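Acyl-CoA dehydrogenase (Mycobacterium thermoresistibile, PDB 3NF4) is a flavoprotein, seen here with bound FAD, that probably catalyses the alpha,beta-dehydrogenation of acyl-CoA thioesters. Local coordinates at residues L14-E19 with Y77-Q82; E25-I30 with E85-R90. One frame throughout, in Å; residues are numbered along the deposited sequence.

Contact 1 of 2, residues L14-E19 with Y77-Q82; sequences LLPSQE and YEVYLQ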
loop_
_atom_site.group_PDB
_atom_site.type_symbol
_atom_site.label_atom_id
_atom_site.label_comp_id
_atom_site.label_asym_id
_atom_site.label_seq_id
_atom_site.Cartn_x
_atom_site.Cartn_y
_atom_site.Cartn_z
ATOM N N LEU A 14 -22.227 -8.022 -17.890
ATOM C CA LEU A 14 -22.050 -8.137 -19.337
ATOM C C LEU A 14 -22.059 -9.615 -19.776
ATOM O O LEU A 14 -21.151 -10.384 -19.427
ATOM C CB LEU A 14 -20.752 -7.457 -19.782
ATOM C CG LEU A 14 -20.671 -5.936 -19.896
ATOM C CD1 LEU A 14 -19.198 -5.485 -19.802
ATOM C CD2 LEU A 14 -21.252 -5.460 -21.194
ATOM N N LEU A 15 -23.082 -9.994 -20.542
ATOM C CA LEU A 15 -23.336 -11.390 -20.913
ATOM C C LEU A 15 -23.579 -11.525 -22.426
ATOM O O LEU A 15 -24.167 -10.625 -23.026
ATOM C CB LEU A 15 -24.549 -11.932 -20.130
ATOM C CG LEU A 15 -24.408 -12.065 -18.602
ATOM C CD1 LEU A 15 -25.757 -12.123 -17.915
ATOM C CD2 LEU A 15 -23.516 -13.249 -18.169
ATOM N N PRO A 16 -23.151 -12.655 -23.038
ATOM C CA PRO A 16 -23.169 -12.824 -24.512
ATOM C C PRO A 16 -24.543 -13.085 -25.167
ATOM O O PRO A 16 -24.636 -13.076 -26.397
ATOM C CB PRO A 16 -22.243 -14.031 -24.755
ATOM C CG PRO A 16 -21.693 -14.416 -23.385
ATOM C CD PRO A 16 -22.625 -13.852 -22.366
ATOM N N SER A 17 -25.592 -13.312 -24.381
ATOM C CA SER A 17 -26.920 -13.567 -24.952
ATOM C C SER A 17 -28.018 -13.501 -23.900
ATOM O O SER A 17 -27.738 -13.460 -22.694
ATOM C CB SER A 17 -26.957 -14.945 -25.605
ATOM O OG SER A 17 -26.865 -15.969 -24.626
ATOM N N GLN A 18 -29.267 -13.515 -24.364
ATOM C CA GLN A 18 -30.425 -13.525 -23.474
ATOM C C GLN A 18 -30.489 -14.830 -22.682
ATOM O O GLN A 18 -30.966 -14.847 -21.546
ATOM C CB GLN A 18 -31.736 -13.273 -24.252
ATOM C CG GLN A 18 -33.031 -13.141 -23.390
ATOM C CD GLN A 18 -32.887 -12.171 -22.196
ATOM O OE1 GLN A 18 -32.419 -11.029 -22.345
ATOM N NE2 GLN A 18 -33.290 -12.628 -21.012
ATOM N N GLU A 19 -29.999 -15.912 -23.288
ATOM C CA GLU A 19 -30.018 -17.241 -22.664
ATOM C C GLU A 19 -29.154 -17.236 -21.395
ATOM O O GLU A 19 -29.574 -17.742 -20.348
ATOM C CB GLU A 19 -29.527 -18.313 -23.654
ATOM N N TYR A 77 -16.534 -19.944 -20.343
ATOM C CA TYR A 77 -16.047 -19.451 -19.055
ATOM C C TYR A 77 -16.591 -18.074 -18.654
ATOM O O TYR A 77 -16.891 -17.845 -17.487
ATOM C CB TYR A 77 -14.515 -19.529 -18.996
ATOM C CG TYR A 77 -14.034 -20.760 -18.239
ATOM C CD1 TYR A 77 -14.472 -22.054 -18.589
ATOM C CD2 TYR A 77 -13.169 -20.632 -17.147
ATOM C CE1 TYR A 77 -14.032 -23.198 -17.861
ATOM C CE2 TYR A 77 -12.725 -21.764 -16.416
ATOM C CZ TYR A 77 -13.155 -23.032 -16.776
ATOM O OH TYR A 77 -12.706 -24.115 -16.041
ATOM N N GLU A 78 -16.775 -17.201 -19.640
ATOM C CA GLU A 78 -17.415 -15.891 -19.465
ATOM C C GLU A 78 -18.807 -15.998 -18.812
ATOM O O GLU A 78 -19.249 -15.051 -18.154
ATOM C CB GLU A 78 -17.453 -15.166 -20.822
ATOM C CG GLU A 78 -18.056 -13.764 -20.877
ATOM C CD GLU A 78 -18.042 -13.129 -22.310
ATOM O OE1 GLU A 78 -18.050 -13.844 -23.348
ATOM O OE2 GLU A 78 -18.027 -11.882 -22.396
ATOM N N VAL A 79 -19.483 -17.144 -18.967
ATOM C CA VAL A 79 -20.756 -17.388 -18.281
ATOM C C VAL A 79 -20.564 -18.275 -17.040
ATOM O O VAL A 79 -21.049 -17.934 -15.949
ATOM C CB VAL A 79 -21.879 -17.988 -19.229
ATOM C CG1 VAL A 79 -23.171 -18.181 -18.484
ATOM C CG2 VAL A 79 -22.131 -17.102 -20.404
ATOM N N TYR A 80 -19.853 -19.396 -17.187
ATOM C CA TYR A 80 -19.601 -20.274 -16.033
ATOM C C TYR A 80 -19.051 -19.525 -14.802
ATOM O O TYR A 80 -19.591 -19.674 -13.701
ATOM C CB TYR A 80 -18.691 -21.457 -16.414
ATOM C CG TYR A 80 -18.057 -22.170 -15.247
ATOM C CD1 TYR A 80 -18.841 -22.747 -14.252
ATOM C CD2 TYR A 80 -16.664 -22.286 -15.142
ATOM C CE1 TYR A 80 -18.257 -23.423 -13.170
ATOM C CE2 TYR A 80 -16.070 -22.947 -14.068
ATOM C CZ TYR A 80 -16.880 -23.528 -13.093
ATOM O OH TYR A 80 -16.332 -24.194 -12.027
ATOM N N LEU A 81 -18.012 -18.707 -14.995
ATOM C CA LEU A 81 -17.349 -18.028 -13.880
ATOM C C LEU A 81 -18.246 -17.050 -13.122
ATOM O O LEU A 81 -18.097 -16.900 -11.887
ATOM C CB LEU A 81 -16.062 -17.323 -14.336
ATOM C CG LEU A 81 -14.907 -18.236 -14.769
ATOM C CD1 LEU A 81 -13.717 -17.451 -15.293
ATOM C CD2 LEU A 81 -14.492 -19.180 -13.625
ATOM N N GLN A 82 -19.170 -16.403 -13.853
ATOM C CA GLN A 82 -20.099 -15.424 -13.266
ATOM C C GLN A 82 -21.253 -16.120 -12.490
ATOM O O GLN A 82 -21.833 -15.543 -11.553
ATOM C CB GLN A 82 -20.612 -14.404 -14.333
ATOM C CG GLN A 82 -19.518 -13.519 -14.994
ATOM C CD GLN A 82 -20.052 -12.328 -15.827
ATOM O OE1 GLN A 82 -20.625 -11.365 -15.292
ATOM N NE2 GLN A 82 -19.821 -12.375 -17.131
HETATM O O HOH W 1 -20.222 -8.320 -15.951
HETATM O O HOH W 2 -18.390 -10.490 -20.266
#

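Contact 2 of 2, residues E25-I30 with E85-R90; sequences ELTREI and EEIAAR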
loop_
_atom_site.group_PDB
_atom_site.type_symbol
_atom_site.label_atom_id
_atom_site.label_comp_id
_atom_site.label_asym_id
_atom_site.label_seq_id
_atom_site.Cartn_x
_atom_site.Cartn_y
_atom_site.Cartn_z
ATOM N N GLU A 25 -30.222 -15.665 -13.780
ATOM C CA GLU A 25 -31.466 -15.502 -13.055
ATOM C C GLU A 25 -31.848 -16.779 -12.338
ATOM O O GLU A 25 -32.296 -16.737 -11.193
ATOM C CB GLU A 25 -32.580 -15.070 -14.007
ATOM C CG GLU A 25 -33.634 -14.185 -13.350
ATOM C CD GLU A 25 -33.030 -12.976 -12.622
ATOM O OE1 GLU A 25 -32.392 -12.118 -13.282
ATOM O OE2 GLU A 25 -33.200 -12.885 -11.381
ATOM N N LEU A 26 -31.674 -17.917 -12.997
ATOM C CA LEU A 26 -31.939 -19.195 -12.334
ATOM C C LEU A 26 -31.027 -19.415 -11.095
ATOM O O LEU A 26 -31.492 -19.897 -10.049
ATOM C CB LEU A 26 -31.849 -20.356 -13.329
ATOM C CG LEU A 26 -31.968 -21.801 -12.819
ATOM C CD1 LEU A 26 -33.376 -22.105 -12.297
ATOM C CD2 LEU A 26 -31.587 -22.798 -13.916
ATOM N N THR A 27 -29.750 -19.033 -11.222
ATOM C CA THR A 27 -28.756 -19.164 -10.136
ATOM C C THR A 27 -29.095 -18.331 -8.903
ATOM O O THR A 27 -28.962 -18.816 -7.790
ATOM C CB THR A 27 -27.311 -18.808 -10.611
ATOM O OG1 THR A 27 -26.988 -19.568 -11.784
ATOM C CG2 THR A 27 -26.288 -19.097 -9.514
ATOM N N ARG A 28 -29.542 -17.093 -9.106
ATOM C CA ARG A 28 -29.902 -16.205 -7.996
ATOM C C ARG A 28 -31.082 -16.772 -7.193
ATOM O O ARG A 28 -31.114 -16.670 -5.948
ATOM C CB ARG A 28 -30.207 -14.787 -8.500
ATOM C CG ARG A 28 -29.001 -14.112 -9.179
ATOM C CD ARG A 28 -29.247 -12.655 -9.617
ATOM N NE ARG A 28 -30.001 -11.848 -8.642
ATOM C CZ ARG A 28 -29.504 -11.259 -7.540
ATOM N NH1 ARG A 28 -28.214 -11.367 -7.183
ATOM N NH2 ARG A 28 -30.326 -10.553 -6.768
ATOM N N GLU A 29 -32.016 -17.400 -7.913
ATOM C CA GLU A 29 -33.204 -18.006 -7.316
ATOM C C GLU A 29 -32.883 -19.222 -6.432
ATOM O O GLU A 29 -33.266 -19.263 -5.264
ATOM C CB GLU A 29 -34.273 -18.316 -8.413
ATOM C CG GLU A 29 -35.635 -18.776 -7.891
ATOM C CD GLU A 29 -36.149 -17.950 -6.694
ATOM O OE1 GLU A 29 -35.986 -16.702 -6.726
ATOM O OE2 GLU A 29 -36.709 -18.546 -5.727
ATOM N N ILE A 30 -32.168 -20.201 -6.986
ATOM C CA ILE A 30 -31.705 -21.379 -6.221
ATOM C C ILE A 30 -30.832 -20.990 -4.999
ATOM O O ILE A 30 -31.032 -21.511 -3.892
ATOM C CB ILE A 30 -30.910 -22.380 -7.128
ATOM C CG1 ILE A 30 -31.582 -22.584 -8.495
ATOM C CG2 ILE A 30 -30.671 -23.705 -6.427
ATOM C CD1 ILE A 30 -32.913 -23.378 -8.480
ATOM N N GLU A 85 -19.544 -16.857 -9.314
ATOM C CA GLU A 85 -19.505 -15.632 -8.515
ATOM C C GLU A 85 -20.804 -15.393 -7.701
ATOM O O GLU A 85 -20.753 -14.970 -6.534
ATOM C CB GLU A 85 -19.173 -14.419 -9.411
ATOM C CG GLU A 85 -18.709 -13.207 -8.639
ATOM C CD GLU A 85 -18.964 -11.865 -9.317
ATOM O OE1 GLU A 85 -18.506 -11.588 -10.453
ATOM O OE2 GLU A 85 -19.583 -11.030 -8.657
ATOM N N GLU A 86 -21.954 -15.656 -8.331
ATOM C CA GLU A 86 -23.271 -15.458 -7.708
ATOM C C GLU A 86 -23.459 -16.435 -6.550
ATOM O O GLU A 86 -23.884 -16.036 -5.467
ATOM C CB GLU A 86 -24.412 -15.605 -8.733
ATOM C CG GLU A 86 -24.540 -14.473 -9.790
ATOM C CD GLU A 86 -24.999 -13.125 -9.215
ATOM O OE1 GLU A 86 -25.431 -13.071 -8.041
ATOM O OE2 GLU A 86 -24.927 -12.101 -9.939
ATOM N N ILE A 87 -23.122 -17.707 -6.760
ATOM C CA ILE A 87 -23.065 -18.672 -5.653
ATOM C C ILE A 87 -22.192 -18.210 -4.456
ATOM O O ILE A 87 -22.689 -18.175 -3.325
ATOM C CB ILE A 87 -22.634 -20.079 -6.130
ATOM C CG1 ILE A 87 -23.645 -20.615 -7.141
ATOM C CG2 ILE A 87 -22.484 -21.059 -4.942
ATOM C CD1 ILE A 87 -23.100 -21.766 -8.006
ATOM N N ALA A 88 -20.930 -17.842 -4.714
ATOM C CA ALA A 88 -19.978 -17.482 -3.666
ATOM C C ALA A 88 -20.418 -16.281 -2.817
ATOM O O ALA A 88 -19.949 -16.121 -1.680
ATOM C CB ALA A 88 -18.587 -17.192 -4.278
ATOM N N ALA A 89 -21.278 -15.430 -3.384
ATOM C CA ALA A 89 -21.883 -14.336 -2.641
ATOM C C ALA A 89 -22.896 -14.784 -1.577
ATOM O O ALA A 89 -23.206 -13.999 -0.665
ATOM C CB ALA A 89 -22.512 -13.305 -3.604
ATOM N N ARG A 90 -23.396 -16.026 -1.665
ATOM C CA ARG A 90 -24.247 -16.592 -0.611
ATOM C C ARG A 90 -23.454 -17.524 0.328
ATOM O O ARG A 90 -23.595 -17.442 1.562
ATOM C CB ARG A 90 -25.462 -17.368 -1.189
ATOM C CG ARG A 90 -26.669 -16.533 -1.708
ATOM C CD ARG A 90 -26.271 -15.663 -2.868
ATOM N NE ARG A 90 -27.436 -15.099 -3.532
ATOM C CZ ARG A 90 -27.395 -14.409 -4.665
ATOM N NH1 ARG A 90 -28.529 -13.944 -5.173
ATOM N NH2 ARG A 90 -26.238 -14.179 -5.292
#

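Contact 1 of 2, residues L14-E19 with Y77-Q82
The side-chain amide of Gln82 meets the loop at Leu14 and Leu15 through its NE2 end. Gln82 NE2 donates to Leu14 O in a weak but fairly straight hydrogen bond of 3.3 Å, and CD2 of Leu15 packs against the same nitrogen at 3.9 Å. The other bond of Gln82 NE2 runs back into the helix, to Glu78 O one turn earlier at 2.9 Å. It arrives nearly in line with that C=O (164°), with the oxygen tilted 18° out of the amide plane. At the other end of the amide, OE1 accepts from Arg13 and from a water that also takes the Leu14 N-H, which sets which end of the amide faces which way. The second flat group is the Glu78 carboxylate, with CG anti to the backbone N (chi1 -179°) and the rest of the chain extended toward the loop. A second water donates to Glu78 OE2 at 2.6 Å and also to Leu14 O.

These bonds dock the lead-in to helix 18-35, whose N-cap is Ser17, on the first turns of helix 77-88 in the helical N-terminal domain of the acyl-CoA dehydrogenase fold. Pro16 provides the apolar part: its CD lies 3.8 Å from Val79 CG2. The Pro16 and Glu78 side chains run past each other in opposite directions, Pro16 CG 3.7 Å from Glu78 OE1. Arg312 of the second subunit makes a long, weak ion pair with Glu78 OE2.

Contact 2 of 2, residues E25-I30 with E85-R90
Arg28 and Arg90 share one carboxylate oxygen, Glu86 OE1, in a three-residue salt-bridge network. The link across the helices is the looser one: Arg28 NH1 donates to Glu86 OE1 at 3.4 Å, a weak bond that meets the oxygen at the edge of the guanidinium, with the guanidinium and carboxylate planes 81° apart. Arg90 NH2 reaches Glu86 OE1 at 3.1 Å, in its own guanidinium plane, and also bonds Glu86 O at 3.0 Å from above the carbonyl plane. The other carboxylate oxygen, OE2, is paired with Arg13, while Arg90 NE is paired with Asp32.

Here helix 18-35 packs on the C-terminal part of helix 77-88, inside the helical N-terminal domain of the family. Like charges also meet: Arg90 NH1 sits over one face of the Arg28 guanidinium, toward its rim, only 3.3 Å from Arg28 NH1. Both are donors, and the shared glutamate together with Asp32 probably offsets the repulsion.

The apolar contact belongs to Thr27. Thr27 CG2, anti to the backbone N, touches Ile87 CG1 at 3.9 Å and Glu86 CB at 4.0 Å, whereas OG1 bonds back to Leu23 O within its own helix.

From the N terminus the chain enters helix 18-35 at the end of 14-19 and reaches 25-30 about two turns further on. It then runs through short helices and loops before returning as helix 77-88. Contact 1 closes a loop of 57 residues when 77-82 meets 14-19; contact 2 closes one of 54 when 85-90 meets 25-30. The segments alternate along the sequence, so the two closures cross. Their order also shows that the two helices run in the same general direction, tied at two levels whose centres are 13 Å apart. Arg13 joins the levels, bonding to Gln82 in contact 1 and pairing with Glu86 in contact 2.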